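Local structure of minor fimbrium tip subunit Mfa3 (Porphyromonas gingivalis ATCC 33277, 5NF4) at residues A[203-208]-A[329-334]; A[210-215]-A[279-284]; A[291-296]-A[316-321]; A[302-307]-A[337-342]. The protein forms part of the tip of the minor fimbriae, cell-surface filaments that mediate biofilm formation and adhesion to host cells and other oral bacteria. All blocks are in the same frame, centred on the assembly; numbering follows the deposited sequence.

Interaction 1 of 4, residues A[203-208]-A[329-334]; sequences IVEGVE and RIKTLP
Val204 and Glu205 meet Lys331 at the end of two parallel strands. Two backbone bonds join the strands. Val204 N donates to Ile330 O at 3.0 Å, with a bent N-H...O angle of 131°. The bond from Thr332 N to Glu205 O, 2.9 Å, is almost straight at 177°. Ile203 pairs with Ile330, but Glu205 pairs with Lys331, so the register slips by one residue. Val204 is the extra residue, and its CG2 is pressed against Lys331 CG at 3.4 Å, tighter than usual for two carbons. The Lys331 chain is fully extended and runs obliquely across the Glu205 side chain. Glu205 OE1 lies 3.6 Å from Lys331 CD, along the aliphatic part of the lysine. The charged end is farther off, with Glu205 OE1 4.3 Å from Lys331 NZ, too long for a salt bridge. The other carboxylate oxygen, Glu205 OE2, touches Leu333 CD2 at 3.4 Å. Ile203 and Ile330 point to the buried face, where Ile203 CD1 reaches Ile330 CB at 4.0 Å. Gly206, with positive phi, turns the chain out of the strand, and its CA-H faces Thr332 O.

Further out, Ile203 packs on Trp249 and Ile330 on Phe278 and Leu280. Strand 337-345 flanks the other edge of strand 324-332 through backbone bonds of Arg329 with Lys340 and of Lys331 with Glu338. The arrangement is a parallel strand pair interrupted by a beta bulge, in a mixed beta-sheet of the fimbrillin-type fold.

Interaction 2 of 4, residues A[210-215]-A[279-284]; sequences LQKIEL and RLTTRG
Thr281, Arg279 and Leu210 are the residues most covered in this antiparallel strand pair, which contains a classic beta bulge. Two residues, Gln211 and Lys212, stand opposite the single Thr281. Thr281 O takes two bonds, from Gln211 N at 2.8 Å and from Lys212 N at 3.1 Å. In return, Thr281 N gives a nearly straight bond to Lys212 O (177°). The Thr281 and Lys212 side chains lie next to each other and point the same way, with Lys212 CG against Thr281 CB.

Arg279 pairs with Glu214 through two backbone bonds, one in each direction. Their side chains also run alongside each other, but the carboxylate and guanidinium planes are 61° apart. The nearest approach is Glu214 OE1 to Arg279 CD, at 3.9 Å. The guanidinium instead forms a salt bridge with Asp289. On this face a water lies among Glu214 OE1, Arg279 O and Thr281 OG1.

Leu210 comes just before the bulge, level with Thr282. Its CG is anti to the backbone N (chi1 179°), which brings CD1 to 3.7 Å from Thr281 O. Leu280 CD2 approaches Ile213 CG1 at 3.6 Å on the buried face, where Trp249 covers both Leu210 and Ile213. At the strand end the extended Arg283 chain carries its guanidinium past Leu210, whose O lies over one face of that group. A second water donates to Leu210 O and accepts from Arg283 NH2, each at 3.0 Å.

Interaction 3 of 4, residues A[291-296]-A[316-321]; sequences PIITHE and PSYTVY
Two irregular segments meet at 69° between their end-to-end directions, joined by a backbone bond from Thr294 N to Ser317 O at 2.9 Å. This is a loop-to-loop contact beside the beta-sheet, between the connections that precede and follow helix 304-308. Thr294 is the most covered residue. Its OG1 is anti to the carbonyl carbon (chi1 -63°) and donates to Thr319 O at an unusually short 2.5 Å, nearly along the C=O axis. Thr294 OG1 also sits at the edge of the Tyr321 ring and bonds Tyr326 OH. Thr319 CG2 lies over the centre of one face of the Tyr321 ring, 3.4 Å above its plane.

Ile293 sets its CG2 against Pro316 CB at 3.7 Å, crossing the proline at about a right angle. The edge of the Tyr318 ring meets Ile292 O and Pro291 CB, while Tyr318 OH bonds Ala308 O and Trp264 N. Ile292 CG2 touches Val320 CG2, and both residues pack on Tyr326.

Two waters bridge the segments. One lies between Ile292 O and Tyr318 O, near enough to bond either. The other donates to Thr294 O at 2.7 Å, accepts from Ser317 N at 2.9 Å, and lies in the plane of the His295 ring, 3.2 Å from His295 ND1.

Interaction 4 of 4, residues A[302-307]-A[337-342]; sequences GQYLPF and IEVKYS
The rings of Tyr304 and Tyr341 meet obliquely, with centroids 4.9 Å apart and planes at 38°. Tyr304 CE1 lies 3.3 Å above one face of the Tyr341 ring, offset toward its rim near CG. Tyr304 CD1 continues this contact along the side chain, 3.4 Å from Tyr341 CB. Val339 CG1 comes obliquely to the CD2 side of the Tyr304 ring, with CG1 4.1 Å from Tyr304 CD2. The ring of Tyr328 meets Tyr304 edge-to-face and also meets the ring of Tyr341.

Both tyrosines have CG anti to the backbone N (chi1 -177° for Tyr304, 158° for Tyr341), and both side chains leave the backbone toward the opposite segment. Their hydroxyls bond elsewhere. Tyr304 OH bonds Pro291 O and Tyr328 OH, and Tyr341 OH bonds His295 N. Next along the helix, Leu305 crosses Val339 and Ile337 at about right angles. Its CD1 touches Val339 CG2 at 4.0 Å and Ile337 CG1 at 4.1 Å.

No direct hydrogen bond joins the segments. One water makes the polar link, accepting from Tyr304 N at 2.9 Å and donating to Val339 O at 2.7 Å. It thus serves an N-H of the first helical turn, just after the N-cap residue Gln303.

The short helix 304-308 is therefore held on strand 337-345 by aromatic and aliphatic packing. The chemistry implies that apolar contact carries most of this join, while the tyrosine hydroxyls tie it to segment 291-296.

Overall arrangement
From the N terminus, strand 180-205 supplies the first half of interaction 1. That contact closes only when the chain reaches strand 324-332, about 120 residues later. Interactions 2 and 3 both lie within this long loop, in series: 210-215 meets 279-284 before 291-296 meets 316-321. Interaction 4 starts at helix 304-308, inside the loop of interaction 3, and ends on strand 337-345, beyond the close of interaction 1. It therefore crosses both. Interactions 1 and 2 touch, their centres about 11 Å apart. Interactions 1 and 4 sit on strands 324-332 and 337-345, neighbours in the sheet. Interactions 3 and 4 join the loops on both sides of helix 304-308 to strand 337-345.

Interaction 1 of 4, residues A[203-208]-A[329-334]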
# COMPACT_ATOMS: atom_id res chain seq x y z
N ILE A 203 17.03 7.60 -13.07
CA ILE A 203 17.86 7.58 -14.28
C ILE A 203 19.27 7.95 -13.89
O ILE A 203 19.63 9.13 -13.78
CB ILE A 203 17.32 8.54 -15.38
CG1 ILE A 203 15.80 8.39 -15.53
CG2 ILE A 203 18.06 8.33 -16.69
CD1 ILE A 203 15.29 6.98 -15.71
N VAL A 204 20.09 6.92 -13.69
CA VAL A 204 21.47 7.14 -13.28
C VAL A 204 22.36 7.68 -14.41
O VAL A 204 23.37 8.34 -14.17
CB VAL A 204 22.03 5.82 -12.71
CG1 VAL A 204 21.19 5.35 -11.55
CG2 VAL A 204 22.04 4.76 -13.76
N GLU A 205 21.96 7.42 -15.64
CA GLU A 205 22.70 7.87 -16.79
C GLU A 205 21.77 8.01 -18.00
O GLU A 205 20.85 7.21 -18.16
CB GLU A 205 23.85 6.87 -17.03
CG GLU A 205 24.34 6.65 -18.40
CD GLU A 205 25.52 5.68 -18.40
OE1 GLU A 205 25.96 5.26 -17.29
OE2 GLU A 205 25.99 5.33 -19.50
N GLY A 206 22.01 9.04 -18.81
CA GLY A 206 21.29 9.26 -20.06
C GLY A 206 19.92 9.91 -19.94
O GLY A 206 19.07 9.74 -20.82
N VAL A 207 19.70 10.66 -18.86
CA VAL A 207 18.41 11.31 -18.64
C VAL A 207 18.12 12.35 -19.76
O VAL A 207 16.97 12.71 -20.00
CB VAL A 207 18.35 11.99 -17.24
CG1 VAL A 207 19.22 13.23 -17.17
CG2 VAL A 207 16.91 12.31 -16.86
N GLU A 208 19.17 12.79 -20.45
CA GLU A 208 19.02 13.68 -21.60
C GLU A 208 18.17 13.07 -22.73
O GLU A 208 17.69 13.79 -23.62
CB GLU A 208 20.39 14.05 -22.17
CG GLU A 208 21.25 14.89 -21.26
CD GLU A 208 21.76 14.12 -20.07
OE1 GLU A 208 21.87 12.87 -20.18
OE2 GLU A 208 22.03 14.76 -19.03
N ARG A 329 16.85 1.49 -11.13
CA ARG A 329 17.99 2.30 -11.51
C ARG A 329 18.20 2.01 -12.98
O ARG A 329 18.48 0.87 -13.36
CB ARG A 329 19.22 1.97 -10.64
CG ARG A 329 18.88 2.13 -9.16
CD ARG A 329 19.93 1.62 -8.23
NE ARG A 329 20.11 0.16 -8.23
CZ ARG A 329 19.27 -0.73 -7.72
NH1 ARG A 329 18.10 -0.35 -7.20
NH2 ARG A 329 19.58 -2.01 -7.76
N ILE A 330 18.01 3.03 -13.80
CA ILE A 330 18.01 2.88 -15.26
C ILE A 330 19.09 3.70 -15.97
O ILE A 330 19.29 4.88 -15.67
CB ILE A 330 16.65 3.27 -15.83
CG1 ILE A 330 15.55 2.41 -15.20
CG2 ILE A 330 16.66 3.13 -17.39
CD1 ILE A 330 14.18 2.85 -15.56
N LYS A 331 19.79 3.05 -16.91
CA LYS A 331 20.74 3.73 -17.80
C LYS A 331 20.12 3.78 -19.19
O LYS A 331 19.77 2.74 -19.74
CB LYS A 331 22.08 3.00 -17.87
CG LYS A 331 22.85 2.94 -16.57
CD LYS A 331 24.15 2.17 -16.73
CE LYS A 331 24.91 2.01 -15.41
NZ LYS A 331 26.24 1.34 -15.60
N THR A 332 19.98 4.98 -19.73
CA THR A 332 19.43 5.18 -21.07
C THR A 332 20.56 5.40 -22.06
O THR A 332 21.20 6.45 -22.09
CB THR A 332 18.48 6.38 -21.12
OG1 THR A 332 17.61 6.32 -19.99
CG2 THR A 332 17.66 6.36 -22.38
N LEU A 333 20.82 4.38 -22.86
CA LEU A 333 21.86 4.44 -23.86
C LEU A 333 21.19 4.65 -25.20
O LEU A 333 19.97 4.60 -25.28
CB LEU A 333 22.71 3.17 -23.81
CG LEU A 333 23.06 2.79 -22.36
CD1 LEU A 333 23.85 1.50 -22.33
CD2 LEU A 333 23.84 3.93 -21.69
N PRO A 334 21.98 4.94 -26.25
CA PRO A 334 21.43 5.32 -27.56
C PRO A 334 20.40 4.34 -28.09
O PRO A 334 19.32 4.76 -28.51
CB PRO A 334 22.67 5.36 -28.46
CG PRO A 334 23.80 5.67 -27.53
CD PRO A 334 23.46 4.93 -26.26

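Interaction 2 of 4, residues A[210-215]-A[279-284]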
# COMPACT_ATOMS: atom_id res chain seq x y z
N LEU A 210 15.52 11.13 -22.28
CA LEU A 210 14.22 10.71 -21.76
C LEU A 210 13.16 11.73 -22.07
O LEU A 210 13.34 12.91 -21.81
CB LEU A 210 14.28 10.47 -20.24
CG LEU A 210 12.99 10.05 -19.53
CD1 LEU A 210 12.55 8.64 -19.95
CD2 LEU A 210 13.16 10.12 -18.00
N GLN A 211 12.04 11.27 -22.62
CA GLN A 211 10.91 12.16 -22.89
C GLN A 211 9.86 11.99 -21.80
O GLN A 211 9.34 12.97 -21.28
CB GLN A 211 10.31 11.86 -24.26
CG GLN A 211 9.11 12.70 -24.59
CD GLN A 211 8.46 12.27 -25.88
OE1 GLN A 211 9.12 12.14 -26.91
NE2 GLN A 211 7.16 12.01 -25.83
N LYS A 212 9.55 10.75 -21.46
CA LYS A 212 8.63 10.53 -20.36
C LYS A 212 8.57 9.11 -19.88
O LYS A 212 9.05 8.18 -20.54
CB LYS A 212 7.21 10.94 -20.75
CG LYS A 212 6.58 10.10 -21.80
CD LYS A 212 5.12 10.51 -21.92
CE LYS A 212 4.46 9.94 -23.13
NZ LYS A 212 3.04 10.39 -23.23
N ILE A 213 7.95 8.96 -18.72
CA ILE A 213 7.77 7.70 -18.04
C ILE A 213 6.32 7.57 -17.61
O ILE A 213 5.78 8.47 -16.99
CB ILE A 213 8.65 7.56 -16.78
CG1 ILE A 213 10.09 7.96 -17.05
CG2 ILE A 213 8.53 6.12 -16.23
CD1 ILE A 213 10.98 7.88 -15.80
N GLU A 214 5.72 6.43 -17.93
CA GLU A 214 4.33 6.16 -17.60
C GLU A 214 4.18 4.83 -16.89
O GLU A 214 4.75 3.84 -17.32
CB GLU A 214 3.46 6.09 -18.86
CG GLU A 214 3.31 7.39 -19.61
CD GLU A 214 2.76 7.17 -21.01
OE1 GLU A 214 3.50 6.62 -21.86
OE2 GLU A 214 1.60 7.55 -21.25
N LEU A 215 3.35 4.81 -15.86
CA LEU A 215 2.90 3.58 -15.22
C LEU A 215 1.62 3.09 -15.88
O LEU A 215 0.64 3.83 -15.96
CB LEU A 215 2.68 3.81 -13.73
CG LEU A 215 1.94 2.71 -12.97
CD1 LEU A 215 2.68 1.37 -12.94
CD2 LEU A 215 1.67 3.22 -11.59
N ARG A 279 6.48 2.34 -18.83
CA ARG A 279 6.91 2.59 -20.20
C ARG A 279 7.81 3.80 -20.28
O ARG A 279 7.41 4.91 -19.91
CB ARG A 279 5.68 2.76 -21.06
CG ARG A 279 5.97 3.28 -22.44
CD ARG A 279 4.72 3.23 -23.29
NE ARG A 279 4.35 1.86 -23.62
CZ ARG A 279 3.10 1.40 -23.68
NH1 ARG A 279 2.07 2.19 -23.40
NH2 ARG A 279 2.89 0.13 -24.01
N LEU A 280 9.04 3.60 -20.78
CA LEU A 280 9.97 4.69 -20.97
C LEU A 280 9.98 5.04 -22.41
O LEU A 280 10.23 4.18 -23.24
CB LEU A 280 11.39 4.30 -20.57
CG LEU A 280 11.62 3.73 -19.18
CD1 LEU A 280 13.02 3.19 -19.18
CD2 LEU A 280 11.46 4.82 -18.15
N THR A 281 9.73 6.31 -22.70
CA THR A 281 9.81 6.83 -24.04
C THR A 281 10.94 7.81 -24.16
O THR A 281 11.04 8.76 -23.36
CB THR A 281 8.50 7.52 -24.45
OG1 THR A 281 7.45 6.56 -24.36
CG2 THR A 281 8.58 8.03 -25.89
N THR A 282 11.78 7.61 -25.18
CA THR A 282 12.94 8.44 -25.39
C THR A 282 12.59 9.57 -26.35
O THR A 282 11.62 9.46 -27.10
CB THR A 282 14.12 7.66 -26.00
OG1 THR A 282 13.82 7.32 -27.35
CG2 THR A 282 14.40 6.42 -25.23
N ARG A 283 13.36 10.63 -26.32
CA ARG A 283 13.19 11.73 -27.30
C ARG A 283 13.26 11.25 -28.76
O ARG A 283 12.67 11.87 -29.65
CB ARG A 283 14.22 12.82 -27.04
CG ARG A 283 14.07 13.44 -25.68
CD ARG A 283 15.10 14.51 -25.44
NE ARG A 283 14.95 15.07 -24.10
CZ ARG A 283 14.10 16.03 -23.77
NH1 ARG A 283 13.30 16.55 -24.70
NH2 ARG A 283 14.04 16.47 -22.52
N GLY A 284 13.98 10.16 -29.02
CA GLY A 284 14.00 9.60 -30.36
C GLY A 284 12.68 8.94 -30.73
O GLY A 284 12.45 8.64 -31.90
O HOH W 1 15.21 14.78 -20.38
O HOH W 2 6.27 6.69 -21.73

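Interaction 3 of 4, residues A[291-296]-A[316-321]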
# COMPACT_ATOMS: atom_id res chain seq x y z
N PRO A 291 8.29 -4.51 -17.17
CA PRO A 291 7.32 -5.13 -16.24
C PRO A 291 7.82 -5.01 -14.81
O PRO A 291 9.02 -5.12 -14.56
CB PRO A 291 7.28 -6.60 -16.70
CG PRO A 291 7.80 -6.59 -18.10
CD PRO A 291 8.86 -5.50 -18.10
N ILE A 292 6.89 -4.79 -13.89
CA ILE A 292 7.19 -4.67 -12.47
C ILE A 292 6.96 -6.03 -11.81
O ILE A 292 5.96 -6.68 -12.10
CB ILE A 292 6.30 -3.57 -11.86
CG1 ILE A 292 6.66 -2.21 -12.48
CG2 ILE A 292 6.46 -3.52 -10.35
CD1 ILE A 292 5.60 -1.16 -12.25
N ILE A 293 7.92 -6.48 -11.02
CA ILE A 293 7.84 -7.78 -10.35
C ILE A 293 8.15 -7.63 -8.88
O ILE A 293 8.70 -6.62 -8.46
CB ILE A 293 8.81 -8.80 -10.95
CG1 ILE A 293 10.27 -8.47 -10.58
CG2 ILE A 293 8.67 -8.81 -12.45
CD1 ILE A 293 11.30 -9.38 -11.22
N THR A 294 7.79 -8.66 -8.11
CA THR A 294 8.23 -8.82 -6.74
C THR A 294 9.19 -9.98 -6.70
O THR A 294 8.80 -11.14 -6.87
CB THR A 294 7.05 -9.06 -5.77
OG1 THR A 294 6.18 -7.92 -5.78
CG2 THR A 294 7.55 -9.31 -4.39
N HIS A 295 10.46 -9.68 -6.45
CA HIS A 295 11.49 -10.70 -6.38
C HIS A 295 12.56 -10.35 -5.38
O HIS A 295 13.19 -9.30 -5.50
CB HIS A 295 12.13 -10.90 -7.76
CG HIS A 295 13.10 -12.03 -7.81
ND1 HIS A 295 12.70 -13.35 -7.86
CD2 HIS A 295 14.45 -12.04 -7.79
CE1 HIS A 295 13.76 -14.12 -7.87
NE2 HIS A 295 14.84 -13.36 -7.84
N GLU A 296 12.72 -11.20 -4.37
CA GLU A 296 13.77 -11.09 -3.36
C GLU A 296 15.00 -11.84 -3.83
O GLU A 296 14.91 -12.91 -4.42
CB GLU A 296 13.32 -11.68 -2.02
CG GLU A 296 11.94 -11.25 -1.55
CD GLU A 296 11.90 -9.82 -1.06
OE1 GLU A 296 12.99 -9.25 -0.78
OE2 GLU A 296 10.79 -9.26 -0.94
N PRO A 316 8.81 -14.70 -13.03
CA PRO A 316 8.64 -13.92 -11.81
C PRO A 316 7.25 -13.95 -11.24
O PRO A 316 6.28 -14.36 -11.88
CB PRO A 316 9.00 -12.51 -12.23
CG PRO A 316 8.82 -12.47 -13.68
CD PRO A 316 9.05 -13.84 -14.21
N SER A 317 7.15 -13.50 -10.01
CA SER A 317 5.87 -13.07 -9.48
C SER A 317 5.65 -11.62 -9.89
O SER A 317 6.52 -10.77 -9.64
CB SER A 317 5.83 -13.21 -7.99
OG SER A 317 4.66 -12.60 -7.51
N TYR A 318 4.50 -11.33 -10.50
CA TYR A 318 4.16 -9.99 -10.93
C TYR A 318 3.21 -9.28 -9.98
O TYR A 318 2.77 -8.17 -10.24
CB TYR A 318 3.52 -10.02 -12.32
CG TYR A 318 4.43 -10.53 -13.40
CD1 TYR A 318 5.31 -9.66 -14.07
CD2 TYR A 318 4.44 -11.89 -13.76
CE1 TYR A 318 6.13 -10.11 -15.08
CE2 TYR A 318 5.29 -12.35 -14.77
CZ TYR A 318 6.11 -11.45 -15.44
OH TYR A 318 6.97 -11.86 -16.42
N THR A 319 2.92 -9.92 -8.85
CA THR A 319 2.10 -9.25 -7.88
C THR A 319 2.82 -8.01 -7.38
O THR A 319 4.02 -8.04 -7.11
CB THR A 319 1.77 -10.17 -6.72
OG1 THR A 319 0.87 -11.20 -7.17
CG2 THR A 319 1.16 -9.40 -5.51
N VAL A 320 2.08 -6.92 -7.27
CA VAL A 320 2.53 -5.71 -6.61
C VAL A 320 1.92 -5.71 -5.21
O VAL A 320 0.71 -5.68 -5.10
CB VAL A 320 2.10 -4.46 -7.38
CG1 VAL A 320 2.45 -3.17 -6.65
CG2 VAL A 320 2.70 -4.47 -8.81
N TYR A 321 2.74 -5.72 -4.17
CA TYR A 321 2.27 -5.78 -2.79
C TYR A 321 2.13 -4.40 -2.13
O TYR A 321 2.98 -3.52 -2.32
CB TYR A 321 3.22 -6.64 -1.97
CG TYR A 321 3.13 -8.12 -2.28
CD1 TYR A 321 2.11 -8.90 -1.74
CD2 TYR A 321 4.04 -8.73 -3.13
CE1 TYR A 321 2.01 -10.25 -2.04
CE2 TYR A 321 3.94 -10.08 -3.43
CZ TYR A 321 2.92 -10.84 -2.88
OH TYR A 321 2.83 -12.17 -3.18
O HOH W 3 3.14 -6.30 -12.14
O HOH W 4 9.61 -13.11 -8.58

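Interaction 4 of 4, residues A[302-307]-A[337-342]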
# COMPACT_ATOMS: atom_id res chain seq x y z
N GLY A 302 20.80 -12.98 -13.78
CA GLY A 302 21.51 -11.76 -13.43
C GLY A 302 21.04 -10.50 -14.15
O GLY A 302 21.50 -9.40 -13.84
N GLN A 303 20.14 -10.66 -15.12
CA GLN A 303 19.60 -9.52 -15.85
C GLN A 303 18.10 -9.40 -15.61
O GLN A 303 17.32 -10.32 -15.89
CB GLN A 303 19.87 -9.66 -17.34
CG GLN A 303 21.34 -9.67 -17.71
CD GLN A 303 21.50 -9.86 -19.19
OE1 GLN A 303 21.19 -8.96 -19.97
NE2 GLN A 303 21.95 -11.04 -19.59
N TYR A 304 17.71 -8.25 -15.07
CA TYR A 304 16.32 -8.01 -14.75
C TYR A 304 15.40 -8.18 -15.95
O TYR A 304 14.39 -8.87 -15.87
CB TYR A 304 16.14 -6.61 -14.18
CG TYR A 304 14.72 -6.34 -13.76
CD1 TYR A 304 14.28 -6.63 -12.48
CD2 TYR A 304 13.80 -5.78 -14.65
CE1 TYR A 304 12.97 -6.38 -12.09
CE2 TYR A 304 12.49 -5.53 -14.27
CZ TYR A 304 12.08 -5.84 -12.99
OH TYR A 304 10.77 -5.59 -12.59
N LEU A 305 15.75 -7.59 -17.10
CA LEU A 305 14.72 -7.48 -18.13
C LEU A 305 14.27 -8.82 -18.72
O LEU A 305 13.07 -9.03 -18.87
CB LEU A 305 15.19 -6.55 -19.25
CG LEU A 305 14.95 -5.08 -18.90
CD1 LEU A 305 15.69 -4.21 -19.93
CD2 LEU A 305 13.46 -4.71 -18.83
N PRO A 306 15.21 -9.72 -19.04
CA PRO A 306 14.79 -11.01 -19.59
C PRO A 306 13.96 -11.82 -18.60
O PRO A 306 13.01 -12.48 -19.00
CB PRO A 306 16.12 -11.71 -19.90
CG PRO A 306 17.12 -10.61 -20.02
CD PRO A 306 16.67 -9.53 -19.10
N PHE A 307 14.29 -11.75 -17.33
CA PHE A 307 13.53 -12.44 -16.30
C PHE A 307 12.13 -11.84 -16.22
O PHE A 307 11.11 -12.53 -16.30
CB PHE A 307 14.25 -12.31 -14.96
CG PHE A 307 13.54 -12.94 -13.80
CD1 PHE A 307 13.17 -14.26 -13.85
CD2 PHE A 307 13.28 -12.22 -12.65
CE1 PHE A 307 12.52 -14.85 -12.77
CE2 PHE A 307 12.67 -12.81 -11.59
CZ PHE A 307 12.28 -14.12 -11.65
N ILE A 337 18.29 0.19 -23.03
CA ILE A 337 18.33 0.55 -21.62
C ILE A 337 18.90 -0.59 -20.81
O ILE A 337 18.89 -1.75 -21.23
CB ILE A 337 16.95 0.95 -21.08
CG1 ILE A 337 15.97 -0.24 -21.10
CG2 ILE A 337 16.44 2.15 -21.89
CD1 ILE A 337 14.67 -0.03 -20.32
N GLU A 338 19.41 -0.23 -19.64
CA GLU A 338 19.85 -1.21 -18.67
C GLU A 338 19.04 -0.93 -17.43
O GLU A 338 18.79 0.23 -17.12
CB GLU A 338 21.35 -1.09 -18.40
CG GLU A 338 22.19 -1.22 -19.64
CD GLU A 338 23.66 -1.26 -19.31
OE1 GLU A 338 24.01 -1.00 -18.14
OE2 GLU A 338 24.46 -1.58 -20.20
N VAL A 339 18.60 -1.98 -16.76
CA VAL A 339 17.76 -1.82 -15.59
C VAL A 339 18.28 -2.64 -14.44
O VAL A 339 18.51 -3.83 -14.59
CB VAL A 339 16.30 -2.25 -15.86
CG1 VAL A 339 15.44 -2.02 -14.62
CG2 VAL A 339 15.74 -1.51 -17.03
N LYS A 340 18.48 -1.98 -13.30
CA LYS A 340 18.76 -2.66 -12.03
C LYS A 340 17.59 -2.40 -11.10
O LYS A 340 16.95 -1.35 -11.18
CB LYS A 340 20.07 -2.17 -11.41
CG LYS A 340 21.32 -2.55 -12.20
CD LYS A 340 21.47 -4.05 -12.30
CE LYS A 340 22.69 -4.46 -13.11
NZ LYS A 340 23.94 -4.37 -12.31
N TYR A 341 17.34 -3.37 -10.21
CA TYR A 341 16.10 -3.44 -9.44
C TYR A 341 16.35 -3.85 -8.01
O TYR A 341 17.22 -4.67 -7.72
CB TYR A 341 15.16 -4.44 -10.10
CG TYR A 341 14.06 -5.05 -9.24
CD1 TYR A 341 12.81 -4.45 -9.16
CD2 TYR A 341 14.26 -6.25 -8.56
CE1 TYR A 341 11.78 -5.04 -8.39
CE2 TYR A 341 13.25 -6.84 -7.81
CZ TYR A 341 12.02 -6.23 -7.73
OH TYR A 341 11.00 -6.77 -6.99
N SER A 342 15.54 -3.29 -7.12
CA SER A 342 15.43 -3.80 -5.76
C SER A 342 14.02 -3.57 -5.23
O SER A 342 13.30 -2.70 -5.70
CB SER A 342 16.48 -3.15 -4.86
OG SER A 342 16.34 -1.75 -4.85
O HOH W 5 19.55 -6.25 -14.15